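Local coordinates for protein amidohydrolase (Xanthomonas campestris pv. campestris, PDB 4DZH) that is a zinc-binding amidohydrolase that probably deaminates adenosine-type nucleosides such as 5'-methylthioadenosine, at residues L75-T80 with I313-C318; C287-L292 with E329-A334. All blocks are in the same frame, centred on the assembly; numbering follows the deposited sequence.

Contact 1: L75-T80 with I313-C318; sequences LVNAHT and IGTDGC. With ZN (zinc ion), chain E; ZN (zinc ion), chain F.
Asn-77 OD1 is gripped from both segments: Thr-315 N donates to Asn-77 OD1 at 3.0 Å, tilted 31° from the amide carbonyl plane, and the N of His-79, in the same strand, adds a weak bond. The other arm of the amide reaches Thr-315 as well: Asn-77 ND2 gives a nearly straight bond to Thr-315 OG1 at 2.8 Å, and that oxygen lies in the amide plane. Two branches of one side chain thus clasp the N and OG1 of a single residue, which fixes the rotation of the amide; Thr-315 OG1 in turn donates a hydrogen bond to a lone pair of Asp-316 O. The backbone bond from Ala-78 N to Ile-313 O flanks this clasp, and Asp-316 N bonds to His-79 O. Gly-314 sits against the strand where a side chain would collide with His-79 N. In the TIM-barrel of the amidohydrolases, this joins the C-terminal end of strand 69-80, where the metal-binding His-X-His (His-79 and His-81) begins, to the loop after strand 310-313, which brings the metal-binding aspartate. With CG anti to the backbone N (chi1 -174°), the His-79 imidazole runs alongside the Asp-316 side chain, which meets its edge, ring and carboxylate planes 35° apart. His-79 NE2 binds one zinc at 2.1 Å, together with Asp-316 OD1, a water, His-81 and His-228, while ND1 is held by His-226. Asp-316 also reaches the second zinc, through OD2 at 2.0 Å and, more distantly, through OD1; OD2 is hydrogen-bonded with Ser-290 OG too, and the same water bridges the two ions.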
loop_
_atom_site.group_PDB
_atom_site.type_symbol
_atom_site.label_atom_id
_atom_site.label_comp_id
_atom_site.label_asym_id
_atom_site.label_seq_id
_atom_site.Cartn_x
_atom_site.Cartn_y
_atom_site.Cartn_z
ATOM N N LEU A 75 6.561 11.445 -10.153
ATOM C CA LEU A 75 5.853 11.762 -8.931
ATOM C C LEU A 75 6.644 12.738 -8.086
ATOM O O LEU A 75 7.885 12.717 -8.010
ATOM C CB LEU A 75 5.593 10.489 -8.151
ATOM C CG LEU A 75 4.791 9.433 -8.935
ATOM C CD1 LEU A 75 4.597 8.165 -8.111
ATOM C CD2 LEU A 75 3.438 9.959 -9.534
ATOM N N VAL A 76 5.911 13.622 -7.423
ATOM C CA VAL A 76 6.497 14.663 -6.598
ATOM C C VAL A 76 6.143 14.380 -5.153
ATOM O O VAL A 76 4.946 14.421 -4.758
ATOM C CB VAL A 76 5.975 16.047 -7.051
ATOM C CG1 VAL A 76 6.486 17.148 -6.104
ATOM C CG2 VAL A 76 6.393 16.342 -8.503
ATOM N N ASN A 77 7.154 13.963 -4.383
ATOM C CA ASN A 77 6.946 13.622 -2.995
ATOM C C ASN A 77 7.095 14.907 -2.203
ATOM O O ASN A 77 8.201 15.375 -1.967
ATOM C CB ASN A 77 8.000 12.571 -2.558
ATOM C CG ASN A 77 7.767 12.044 -1.133
ATOM O OD1 ASN A 77 7.155 12.724 -0.258
ATOM N ND2 ASN A 77 8.300 10.846 -0.847
ATOM N N ALA A 78 5.965 15.476 -1.808
ATOM C CA ALA A 78 5.954 16.858 -1.329
ATOM C C ALA A 78 6.231 17.008 0.163
ATOM O O ALA A 78 6.024 18.119 0.717
ATOM C CB ALA A 78 4.583 17.510 -1.718
ATOM N N HIS A 79 6.705 15.948 0.840
ATOM C CA HIS A 79 7.171 16.080 2.223
ATOM C C HIS A 79 8.093 14.949 2.639
ATOM O O HIS A 79 7.642 13.842 2.888
ATOM C CB HIS A 79 6.006 16.115 3.218
ATOM C CG HIS A 79 6.452 16.397 4.626
ATOM N ND1 HIS A 79 7.068 17.578 4.980
ATOM C CD2 HIS A 79 6.448 15.631 5.746
ATOM C CE1 HIS A 79 7.357 17.555 6.273
ATOM N NE2 HIS A 79 6.991 16.385 6.769
ATOM N N THR A 80 9.397 15.240 2.706
ATOM C CA THR A 80 10.359 14.204 3.107
ATOM C C THR A 80 11.289 14.634 4.239
ATOM O O THR A 80 11.577 15.818 4.440
ATOM C CB THR A 80 11.247 13.744 1.917
ATOM O OG1 THR A 80 11.908 14.895 1.345
ATOM C CG2 THR A 80 10.358 13.087 0.841
ATOM N N ILE A 313 0.880 15.384 -2.131
ATOM C CA ILE A 313 1.005 14.147 -1.386
ATOM C C ILE A 313 2.481 13.956 -1.045
ATOM O O ILE A 313 3.360 14.242 -1.861
ATOM C CB ILE A 313 0.461 12.955 -2.224
ATOM C CG1 ILE A 313 -1.050 13.103 -2.419
ATOM C CG2 ILE A 313 0.771 11.589 -1.533
ATOM C CD1 ILE A 313 -1.674 12.100 -3.378
ATOM N N GLY A 314 2.729 13.539 0.188
ATOM C CA GLY A 314 4.088 13.260 0.634
ATOM C C GLY A 314 4.105 12.009 1.524
ATOM O O GLY A 314 3.066 11.542 2.040
ATOM N N THR A 315 5.286 11.465 1.767
ATOM C CA THR A 315 5.420 10.218 2.520
ATOM C C THR A 315 5.824 10.448 3.995
ATOM O O THR A 315 5.648 9.530 4.809
ATOM C CB THR A 315 6.445 9.218 1.874
ATOM O OG1 THR A 315 7.728 9.867 1.767
ATOM C CG2 THR A 315 5.973 8.727 0.469
ATOM N N ASP A 316 6.424 11.607 4.310
ATOM C CA ASP A 316 7.104 11.826 5.593
ATOM C C ASP A 316 8.303 10.893 5.620
ATOM O O ASP A 316 8.732 10.404 4.550
ATOM C CB ASP A 316 6.124 11.604 6.793
ATOM C CG ASP A 316 6.417 12.497 8.016
ATOM O OD1 ASP A 316 7.206 13.473 8.015
ATOM O OD2 ASP A 316 5.701 12.194 9.000
ATOM N N GLY A 317 8.830 10.576 6.781
ATOM C CA GLY A 317 10.086 9.829 6.889
ATOM C C GLY A 317 9.911 8.332 7.102
ATOM O O GLY A 317 8.816 7.861 7.455
ATOM N N CYS A 318 10.998 7.565 6.920
ATOM C CA CYS A 318 10.954 6.119 6.982
ATOM C C CYS A 318 10.909 5.546 8.395
ATOM O O CYS A 318 10.885 4.336 8.525
ATOM C CB CYS A 318 12.091 5.465 6.184
ATOM S SG CYS A 318 11.911 5.739 4.399
HETATM ZN ZN ZN E . 7.533 15.714 8.652
HETATM ZN ZN ZN F . 6.391 13.289 10.470
HETATM O O HOH W 1 2.512 15.775 -4.506
HETATM O O HOH W 2 6.181 15.079 10.017
HETATM O O HOH W 3 5.157 13.271 12.214
#

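Contact 2: C287-L292 with E329-A334; sequences CPESNL and ENRTAA. With MG (magnesium ion), chain B.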
loop_
_atom_site.group_PDB
_atom_site.type_symbol
_atom_site.label_atom_id
_atom_site.label_comp_id
_atom_site.label_asym_id
_atom_site.label_seq_id
_atom_site.Cartn_x
_atom_site.Cartn_y
_atom_site.Cartn_z
ATOM N N CYS A 287 -0.058 13.502 4.009
ATOM C CA CYS A 287 0.820 12.365 4.319
ATOM C C CYS A 287 -0.022 11.304 5.059
ATOM O O CYS A 287 0.102 11.091 6.280
ATOM C CB CYS A 287 1.975 12.842 5.206
ATOM S SG CYS A 287 2.991 14.125 4.448
ATOM N N PRO A 288 -0.895 10.608 4.329
ATOM C CA PRO A 288 -1.856 9.740 5.018
ATOM C C PRO A 288 -1.233 8.577 5.795
ATOM O O PRO A 288 -1.692 8.197 6.865
ATOM C CB PRO A 288 -2.734 9.203 3.869
ATOM C CG PRO A 288 -1.906 9.441 2.578
ATOM C CD PRO A 288 -1.120 10.698 2.863
ATOM N N GLU A 289 -0.207 7.915 5.223
ATOM C CA GLU A 289 0.296 6.737 5.906
ATOM C C GLU A 289 0.952 7.092 7.239
ATOM O O GLU A 289 0.753 6.341 8.244
ATOM C CB GLU A 289 1.219 5.871 4.992
ATOM C CG GLU A 289 0.459 5.333 3.749
ATOM C CD GLU A 289 1.252 4.434 2.830
ATOM O OE1 GLU A 289 2.422 4.078 3.172
ATOM O OE2 GLU A 289 0.655 4.044 1.793
ATOM N N SER A 290 1.739 8.174 7.257
ATOM C CA SER A 290 2.342 8.644 8.495
ATOM C C SER A 290 1.249 9.035 9.490
ATOM O O SER A 290 1.347 8.675 10.677
ATOM C CB SER A 290 3.253 9.825 8.222
ATOM O OG SER A 290 3.696 10.411 9.446
ATOM N N ASN A 291 0.228 9.754 9.000
ATOM C CA ASN A 291 -0.863 10.210 9.884
ATOM C C ASN A 291 -1.571 8.985 10.519
ATOM O O ASN A 291 -1.941 8.984 11.717
ATOM C CB ASN A 291 -1.917 11.018 9.120
ATOM C CG ASN A 291 -1.444 12.361 8.574
ATOM O OD1 ASN A 291 -2.125 12.942 7.718
ATOM N ND2 ASN A 291 -0.291 12.881 9.047
ATOM N N LEU A 292 -1.827 7.940 9.720
ATOM C CA LEU A 292 -2.527 6.813 10.263
ATOM C C LEU A 292 -1.622 6.091 11.256
ATOM O O LEU A 292 -2.045 5.737 12.360
ATOM C CB LEU A 292 -2.979 5.862 9.135
ATOM C CG LEU A 292 -4.007 6.385 8.143
ATOM C CD1 LEU A 292 -4.223 5.249 7.093
ATOM C CD2 LEU A 292 -5.310 6.630 8.869
ATOM N N GLU A 329 1.414 5.588 -1.305
ATOM C CA GLU A 329 0.898 6.791 -0.657
ATOM C C GLU A 329 -0.350 7.328 -1.409
ATOM O O GLU A 329 -1.361 7.746 -0.767
ATOM C CB GLU A 329 1.984 7.864 -0.606
ATOM C CG GLU A 329 1.681 8.827 0.541
ATOM C CD GLU A 329 1.991 8.261 1.883
ATOM O OE1 GLU A 329 1.350 8.730 2.874
ATOM O OE2 GLU A 329 2.871 7.389 2.004
ATOM N N ASN A 330 -0.288 7.301 -2.745
ATOM C CA ASN A 330 -1.393 7.769 -3.574
ATOM C C ASN A 330 -2.605 6.911 -3.360
ATOM O O ASN A 330 -3.723 7.427 -3.188
ATOM C CB ASN A 330 -1.059 7.717 -5.070
ATOM C CG ASN A 330 0.038 8.704 -5.486
ATOM O OD1 ASN A 330 0.349 9.669 -4.788
ATOM N ND2 ASN A 330 0.586 8.479 -6.682
ATOM N N ARG A 331 -2.430 5.575 -3.404
ATOM C CA ARG A 331 -3.558 4.678 -3.157
ATOM C C ARG A 331 -4.162 4.912 -1.761
ATOM O O ARG A 331 -5.385 4.986 -1.625
ATOM C CB ARG A 331 -3.140 3.224 -3.299
ATOM C CG ARG A 331 -4.311 2.272 -3.048
ATOM C CD ARG A 331 -4.051 1.249 -1.904
ATOM N NE ARG A 331 -2.841 0.518 -2.268
ATOM C CZ ARG A 331 -1.673 0.644 -1.630
ATOM N NH1 ARG A 331 -0.602 0.022 -2.105
ATOM N NH2 ARG A 331 -1.536 1.401 -0.523
ATOM N N THR A 332 -3.306 5.057 -0.745
ATOM C CA THR A 332 -3.821 5.276 0.614
ATOM C C THR A 332 -4.608 6.594 0.671
ATOM O O THR A 332 -5.719 6.641 1.261
ATOM C CB THR A 332 -2.666 5.292 1.602
ATOM O OG1 THR A 332 -1.973 4.021 1.536
ATOM C CG2 THR A 332 -3.203 5.452 3.011
ATOM N N ALA A 333 -4.063 7.634 0.039
ATOM C CA ALA A 333 -4.739 8.955 -0.013
ATOM C C ALA A 333 -6.103 8.773 -0.672
ATOM O O ALA A 333 -7.119 9.269 -0.175
ATOM C CB ALA A 333 -3.913 9.991 -0.775
ATOM N N ALA A 334 -6.126 8.069 -1.791
ATOM C CA ALA A 334 -7.373 7.988 -2.532
ATOM C C ALA A 334 -8.430 7.204 -1.770
ATOM O O ALA A 334 -9.620 7.591 -1.815
ATOM C CB ALA A 334 -7.129 7.356 -3.910
HETATM MG MG MG B . 4.304 3.587 2.662
HETATM O O HOH W 4 2.746 9.575 4.933
HETATM O O HOH W 5 4.183 5.084 1.269
HETATM O O HOH W 6 4.402 2.033 4.166
HETATM O O HOH W 7 3.755 2.013 1.327
#
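Glu-329 OE1 and Glu-289 N make a 2.9 Å bond at the start of helix 288-293, the N-H meeting the syn side of the carboxylate. The close-packed half surrounds this bond. Pro-288 CD lies 3.2 Å from Glu-329 OE1, with CG beside it, and Pro-288 CG also touches Ala-333 CB at 3.9 Å. Water 4 links OE1 to Ser-290 N, so two first-turn N-H groups are served by one carboxylate, whose charge the helix end would be expected to stabilise. Glu-289 runs past Glu-329 in the opposite direction and crosses Thr-332 at about a right angle. Thr-332 OG1 donates to the anti side of Glu-289 OE2 at 2.6 Å, an oxygen also held by Ser-328, while Glu-289 OE1 binds magnesium at 2.0 Å. The water-filled side lies at this ion. Waters 5, 6 and 7 fill half of its coordination, Asn-321 and Asp-323 complete it, and water 5 hydrogen-bonds Glu-329 OE2. Looser still, Arg-331 NH2 stands 4.1 Å from Glu-289 OE2, beyond a salt bridge, and bonds Ser-328 instead. The axes of 288-292 and 329-334 make 67°, with strand 310-313 against Glu-329 and Ala-333, helix 349-363 against Asn-330, and the second subunit against Leu-292 and Arg-331.

The centres of contacts 1 and 2 lie about 10 Å apart, and the two meet directly: Asp-316 OD2, which binds the second zinc, and Ser-290 OG are 2.7 Å apart, probably hydrogen-bonded. Helix 288-293 therefore serves both metal regions, presenting Ser-290 to the zinc-binding aspartate and Glu-289 to magnesium. Packing adds further joints, with Gly-314 O 3.4 Å from Glu-329 CG and 3.5 Å from Cys-287 SG. Asn-321 also connects the pair, since it binds magnesium and hydrogen-bonds both Thr-315 O and Glu-329 OE2. The loop between strand 310-313 and helix 326-341 carries the zinc ligand Asp-316 and two of the three protein ligands of magnesium, Asn-321 and Asp-323.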